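Local atomic coordinates of Lmo2812 protein (Listeria monocytogenes EGD-e, PDB entry 5ZQA), a protein that probably acts as a serine-type D-Ala-D-Ala carboxypeptidase, a penicillin-binding protein that trims the stem peptides of peptidoglycan during cell wall synthesis. Residues L66-L71 / S116-M121; V72-D77 / S187-V192. All blocks are in the same frame, centred on the assembly; numbering follows the deposited sequence.

Contact 1. Residues L66-L71 / S116-M121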
loop_
_atom_site.group_PDB
_atom_site.type_symbol
_atom_site.label_atom_id
_atom_site.label_comp_id
_atom_site.label_asym_id
_atom_site.label_seq_id
_atom_site.Cartn_x
_atom_site.Cartn_y
_atom_site.Cartn_z
ATOM N N LEU A 66 -1.956 -2.835 1.203
ATOM C CA LEU A 66 -0.783 -3.460 1.814
ATOM C C LEU A 66 -1.200 -4.531 2.817
ATOM O O LEU A 66 -0.518 -5.544 2.959
ATOM C CB LEU A 66 0.108 -2.421 2.493
ATOM C CG LEU A 66 0.785 -1.466 1.498
ATOM C CD1 LEU A 66 1.563 -0.385 2.218
ATOM C CD2 LEU A 66 1.715 -2.220 0.541
ATOM N N MET A 67 -2.323 -4.323 3.503
ATOM C CA MET A 67 -2.782 -5.342 4.441
ATOM C C MET A 67 -3.365 -6.518 3.672
ATOM O O MET A 67 -3.149 -7.676 4.040
ATOM C CB MET A 67 -3.823 -4.794 5.421
ATOM C CG MET A 67 -4.418 -5.886 6.326
ATOM S SD MET A 67 -3.200 -6.738 7.352
ATOM C CE MET A 67 -3.038 -5.580 8.712
ATOM N N THR A 68 -4.095 -6.230 2.596
ATOM C CA THR A 68 -4.583 -7.310 1.750
ATOM C C THR A 68 -3.409 -8.114 1.174
ATOM O O THR A 68 -3.458 -9.341 1.179
ATOM C CB THR A 68 -5.488 -6.763 0.635
ATOM O OG1 THR A 68 -6.538 -6.008 1.259
ATOM C CG2 THR A 68 -6.113 -7.890 -0.218
ATOM N N ALA A 69 -2.359 -7.428 0.714
ATOM C CA ALA A 69 -1.155 -8.110 0.221
ATOM C C ALA A 69 -0.561 -9.010 1.300
ATOM O O ALA A 69 -0.206 -10.164 1.024
ATOM C CB ALA A 69 -0.113 -7.091 -0.266
ATOM N N PHE A 70 -0.446 -8.490 2.521
ATOM C CA PHE A 70 0.098 -9.272 3.633
ATOM C C PHE A 70 -0.678 -10.567 3.818
ATOM O O PHE A 70 -0.088 -11.643 3.937
ATOM C CB PHE A 70 0.085 -8.457 4.940
ATOM C CG PHE A 70 0.763 -9.152 6.086
ATOM C CD1 PHE A 70 2.132 -9.065 6.251
ATOM C CD2 PHE A 70 0.036 -9.929 6.976
ATOM C CE1 PHE A 70 2.765 -9.714 7.303
ATOM C CE2 PHE A 70 0.663 -10.576 8.020
ATOM C CZ PHE A 70 2.030 -10.466 8.180
ATOM N N LEU A 71 -2.001 -10.465 3.799
ATOM C CA LEU A 71 -2.840 -11.632 4.016
ATOM C C LEU A 71 -2.810 -12.630 2.844
ATOM O O LEU A 71 -2.889 -13.846 3.064
ATOM C CB LEU A 71 -4.273 -11.182 4.324
ATOM C CG LEU A 71 -4.360 -10.564 5.725
ATOM C CD1 LEU A 71 -5.722 -9.920 5.959
ATOM C CD2 LEU A 71 -4.075 -11.597 6.816
ATOM N N SER A 116 -0.507 -8.696 -8.482
ATOM C CA SER A 116 0.286 -7.699 -9.197
ATOM C C SER A 116 -0.534 -6.454 -9.521
ATOM O O SER A 116 -0.054 -5.342 -9.336
ATOM C CB SER A 116 0.859 -8.276 -10.491
ATOM O OG SER A 116 1.712 -9.372 -10.214
ATOM N N ALA A 117 -1.759 -6.642 -10.013
ATOM C CA ALA A 117 -2.611 -5.509 -10.386
ATOM C C ALA A 117 -2.952 -4.643 -9.176
ATOM O O ALA A 117 -2.916 -3.412 -9.245
ATOM C CB ALA A 117 -3.889 -6.005 -11.070
ATOM N N MET A 118 -3.268 -5.288 -8.062
ATOM C CA MET A 118 -3.537 -4.566 -6.827
ATOM C C MET A 118 -2.359 -3.678 -6.423
ATOM O O MET A 118 -2.540 -2.496 -6.126
ATOM C CB MET A 118 -3.881 -5.571 -5.726
ATOM C CG MET A 118 -4.049 -4.973 -4.364
ATOM S SD MET A 118 -4.540 -6.221 -3.166
ATOM C CE MET A 118 -2.973 -7.042 -2.874
ATOM N N LEU A 119 -1.147 -4.226 -6.429
ATOM C CA LEU A 119 0.004 -3.480 -5.920
ATOM C C LEU A 119 0.554 -2.463 -6.917
ATOM O O LEU A 119 1.017 -1.389 -6.513
ATOM C CB LEU A 119 1.118 -4.441 -5.503
ATOM C CG LEU A 119 0.873 -5.233 -4.216
ATOM C CD1 LEU A 119 2.088 -6.106 -3.946
ATOM C CD2 LEU A 119 0.595 -4.304 -3.045
ATOM N N THR A 120 0.481 -2.790 -8.207
ATOM C CA THR A 120 1.134 -1.995 -9.251
ATOM C C THR A 120 0.256 -0.841 -9.737
ATOM O O THR A 120 0.663 0.330 -9.689
ATOM C CB THR A 120 1.525 -2.897 -10.447
ATOM O OG1 THR A 120 2.435 -3.907 -9.995
ATOM C CG2 THR A 120 2.200 -2.104 -11.544
ATOM N N MET A 121 -0.958 -1.154 -10.182
ATOM C CA MET A 121 -1.853 -0.123 -10.717
ATOM C C MET A 121 -2.975 0.264 -9.762
ATOM O O MET A 121 -3.822 1.091 -10.104
ATOM C CB MET A 121 -2.462 -0.577 -12.055
ATOM C CG MET A 121 -3.408 -1.778 -11.953
ATOM S SD MET A 121 -4.361 -2.054 -13.454
ATOM C CE MET A 121 -5.546 -0.711 -13.355
#
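With CG swung anti to the backbone N of Met118 (chi1 174°) and the chain extended up to the sulfur, the thioether is carried straight out from helix 111-120 to helix 65-77, where a bend at chi3 (77°) lays the methyl over the backbone of Ala69. Thr68 meets it with its methyl, since CG2 also stands anti to its own N. This is a buried helix-helix contact in the helical part of the DD-peptidase (serine beta-lactamase-like) fold, on the helix that starts at Lys65 of the predicted SxxK motif, Ser62 preceding it. The short segments run nearly antiparallel, at 148° between their N-to-C directions, and their axes stay 10.4 Å apart. Such wide spacing has to be bridged by long side chains, and methionine, unbranched and flexible, suits the task. Met118 SD lies 3.7 Å from Thr68 CG2, the two side chains crossing at a slant, and the terminal methyl, Met118 CE, is 3.9 Å from Ala69 CB. Alanine is apt here because its small side chain lets the methionine methyl come right up to the helix backbone. The hydroxyl of Thr68 is committed to another part of the chain: OG1 is hydrogen-bonded to Ala161 O, so threonine offers a methyl to the sulfur and still satisfies a buried polar atom. Thr68 also packs on Phe139 and Met143 of helix 139-150. Leu119 supplies the second bridge. One branch of its fork, CD2, lies 4.0 Å from Ala69 CB, so the alanine methyl is touched by both Met118 and Leu119. That same CD2 also approaches Leu66, whose CB points away from helix 111-120 but whose branch turns back, leaving Leu66 CD2 4.3 Å from Leu119 CD2.

Contact 2. Residues V72-D77 / S187-V192. With MG (magnesium ion), chain C; MG (magnesium ion), chain B.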
loop_
_atom_site.group_PDB
_atom_site.type_symbol
_atom_site.label_atom_id
_atom_site.label_comp_id
_atom_site.label_asym_id
_atom_site.label_seq_id
_atom_site.Cartn_x
_atom_site.Cartn_y
_atom_site.Cartn_z
ATOM N N VAL A 72 -2.675 -12.136 1.617
ATOM C CA VAL A 72 -2.472 -13.004 0.462
ATOM C C VAL A 72 -1.172 -13.780 0.595
ATOM O O VAL A 72 -1.145 -15.003 0.418
ATOM C CB VAL A 72 -2.467 -12.188 -0.842
ATOM C CG1 VAL A 72 -1.952 -13.016 -2.004
ATOM C CG2 VAL A 72 -3.879 -11.658 -1.120
ATOM N N LEU A 73 -0.106 -13.073 0.952
ATOM C CA LEU A 73 1.215 -13.690 1.063
ATOM C C LEU A 73 1.262 -14.700 2.221
ATOM O O LEU A 73 1.871 -15.776 2.088
ATOM C CB LEU A 73 2.278 -12.608 1.226
ATOM C CG LEU A 73 2.435 -11.757 -0.037
ATOM C CD1 LEU A 73 3.259 -10.514 0.245
ATOM C CD2 LEU A 73 3.059 -12.565 -1.163
ATOM N N GLU A 74 0.603 -14.378 3.337
ATOM C CA GLU A 74 0.459 -15.339 4.441
ATOM C C GLU A 74 -0.262 -16.610 3.974
ATOM O O GLU A 74 0.171 -17.727 4.256
ATOM C CB GLU A 74 -0.314 -14.721 5.617
ATOM C CG GLU A 74 0.431 -13.620 6.355
ATOM C CD GLU A 74 1.517 -14.173 7.251
ATOM O OE1 GLU A 74 1.174 -14.819 8.269
ATOM O OE2 GLU A 74 2.712 -13.996 6.926
ATOM N N ALA A 75 -1.350 -16.431 3.237
ATOM C CA ALA A 75 -2.151 -17.565 2.771
ATOM C C ALA A 75 -1.334 -18.483 1.878
ATOM O O ALA A 75 -1.414 -19.712 1.997
ATOM C CB ALA A 75 -3.395 -17.078 2.033
ATOM N N VAL A 76 -0.526 -17.912 0.998
ATOM C CA VAL A 76 0.283 -18.763 0.140
ATOM C C VAL A 76 1.325 -19.523 0.974
ATOM O O VAL A 76 1.511 -20.720 0.781
ATOM C CB VAL A 76 0.964 -17.967 -0.978
ATOM C CG1 VAL A 76 1.888 -18.883 -1.798
ATOM C CG2 VAL A 76 -0.099 -17.306 -1.875
ATOM N N ASP A 77 1.982 -18.851 1.912
ATOM C CA ASP A 77 3.005 -19.522 2.714
ATOM C C ASP A 77 2.401 -20.627 3.567
ATOM O O ASP A 77 3.043 -21.654 3.824
ATOM C CB ASP A 77 3.733 -18.525 3.619
ATOM C CG ASP A 77 4.689 -17.641 2.854
ATOM O OD1 ASP A 77 4.746 -17.760 1.611
ATOM O OD2 ASP A 77 5.375 -16.816 3.491
ATOM N N SER A 187 9.492 -7.193 6.342
ATOM C CA SER A 187 10.336 -8.139 7.082
ATOM C C SER A 187 9.818 -9.580 6.958
ATOM O O SER A 187 10.601 -10.531 6.862
ATOM C CB SER A 187 10.436 -7.721 8.553
ATOM O OG SER A 187 9.193 -7.842 9.217
ATOM N N THR A 188 8.501 -9.738 6.946
ATOM C CA THR A 188 7.887 -11.062 6.880
ATOM C C THR A 188 7.861 -11.609 5.456
ATOM O O THR A 188 8.014 -12.824 5.233
ATOM C CB THR A 188 6.454 -11.024 7.435
ATOM O OG1 THR A 188 6.469 -10.451 8.752
ATOM C CG2 THR A 188 5.869 -12.416 7.504
ATOM N N HIS A 189 7.668 -10.710 4.494
ATOM C CA HIS A 189 7.587 -11.076 3.085
ATOM C C HIS A 189 8.447 -10.155 2.238
ATOM O O HIS A 189 7.923 -9.352 1.470
ATOM C CB HIS A 189 6.129 -11.039 2.594
ATOM C CG HIS A 189 5.234 -11.969 3.343
ATOM N ND1 HIS A 189 5.218 -13.326 3.109
ATOM C CD2 HIS A 189 4.373 -11.748 4.365
ATOM C CE1 HIS A 189 4.364 -13.901 3.936
ATOM N NE2 HIS A 189 3.842 -12.969 4.714
ATOM N N PRO A 190 9.779 -10.285 2.354
ATOM C CA PRO A 190 10.687 -9.405 1.608
ATOM C C PRO A 190 10.446 -9.436 0.101
ATOM O O PRO A 190 10.732 -8.453 -0.574
ATOM C CB PRO A 190 12.086 -9.946 1.964
ATOM C CG PRO A 190 11.860 -11.272 2.586
ATOM C CD PRO A 190 10.498 -11.264 3.184
ATOM N N GLU A 191 9.909 -10.540 -0.406
ATOM C CA GLU A 191 9.653 -10.669 -1.834
ATOM C C GLU A 191 8.585 -9.691 -2.332
ATOM O O GLU A 191 8.420 -9.531 -3.531
ATOM C CB GLU A 191 9.261 -12.108 -2.179
ATOM C CG GLU A 191 7.826 -12.501 -1.862
ATOM C CD GLU A 191 7.578 -12.891 -0.413
ATOM O OE1 GLU A 191 8.500 -12.817 0.437
ATOM O OE2 GLU A 191 6.429 -13.279 -0.103
ATOM N N VAL A 192 7.874 -9.018 -1.428
ATOM C CA VAL A 192 6.889 -8.040 -1.884
ATOM C C VAL A 192 7.584 -6.963 -2.716
ATOM O O VAL A 192 7.004 -6.436 -3.675
ATOM C CB VAL A 192 6.109 -7.418 -0.685
ATOM C CG1 VAL A 192 7.000 -6.538 0.191
ATOM C CG2 VAL A 192 4.886 -6.637 -1.191
HETATM MG MG MG C . 6.025 -14.283 1.449
HETATM MG MG MG B . 2.369 -16.203 9.385
HETATM O O HOH W 1 4.564 -15.450 0.627
HETATM O O HOH W 2 4.021 -15.002 8.843
HETATM O O HOH W 3 2.704 -17.394 7.639
HETATM O O HOH W 4 1.820 -15.022 11.002
HETATM O O HOH W 5 0.836 -17.353 9.801
#
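Thr188, near the start of the second segment and in the last turn of helix 175-188, sets its methyl CG2 near Glu74 OE2, while its hydroxyl is hydrogen-bonded to Lys184 O. His189, the first residue to leave helical geometry, carries most of the contact. Its ring lies over Leu73, whose CB stands 3.5 Å from the ring centroid and only 9° off the normal, a CH-pi contact. At the ring edge, His189 NE2 donates to the anti lone pair of Glu74 OE2 at 2.7 Å (N-H...O 148°), with the carboxylate and ring planes 76° apart. This bond and the magnesium on His189 ND1, 2.1 Å away, together fix the rotation of the imidazole. Glu74 is bent at chi2, which brings its carboxylate to the ring, and its OE1 binds a second magnesium, whose other ligands are four waters. Beyond Pro190, Glu191 lies within the type I turn from His189 to Val192, and its OE2 holds the first magnesium at 1.9 Å. Water 1 is a third ligand and donates to Asp77 OD1 and Leu73 O; here Asp77 is a second-shell residue, though it is a known magnesium-site residue of this protein. Val192 closes the segment with CB 4.3 Å from Leu73 CD1. A histidine just after a helix and a glutamate in the following turn thus form a surface magnesium site, completed through water by the facing helix.

Overall arrangement
Helix 65-77 runs through both contacts: its first half packs on helix 111-120 in contact 1, and its second half faces the end of helix 175-188 in contact 2. The two centres lie about 11 Å apart. They touch directly where the rings of Phe70 and His189 meet edge-to-face, Phe70 CE1 3.9 Å from His189 CD2, and where Leu119 CD1 is 4.0 Å from Val192 CG2. Between side chains, Met118 of contact 1 is about 4 Å from Lys65, the predicted proton acceptor, and Leu66 about 4 Å from Lys226, predicted to bind substrate. Contact 2 stands further off, the side chain of Val192 about 8 Å from that of Lys226 and about 10 Å from that of Lys65.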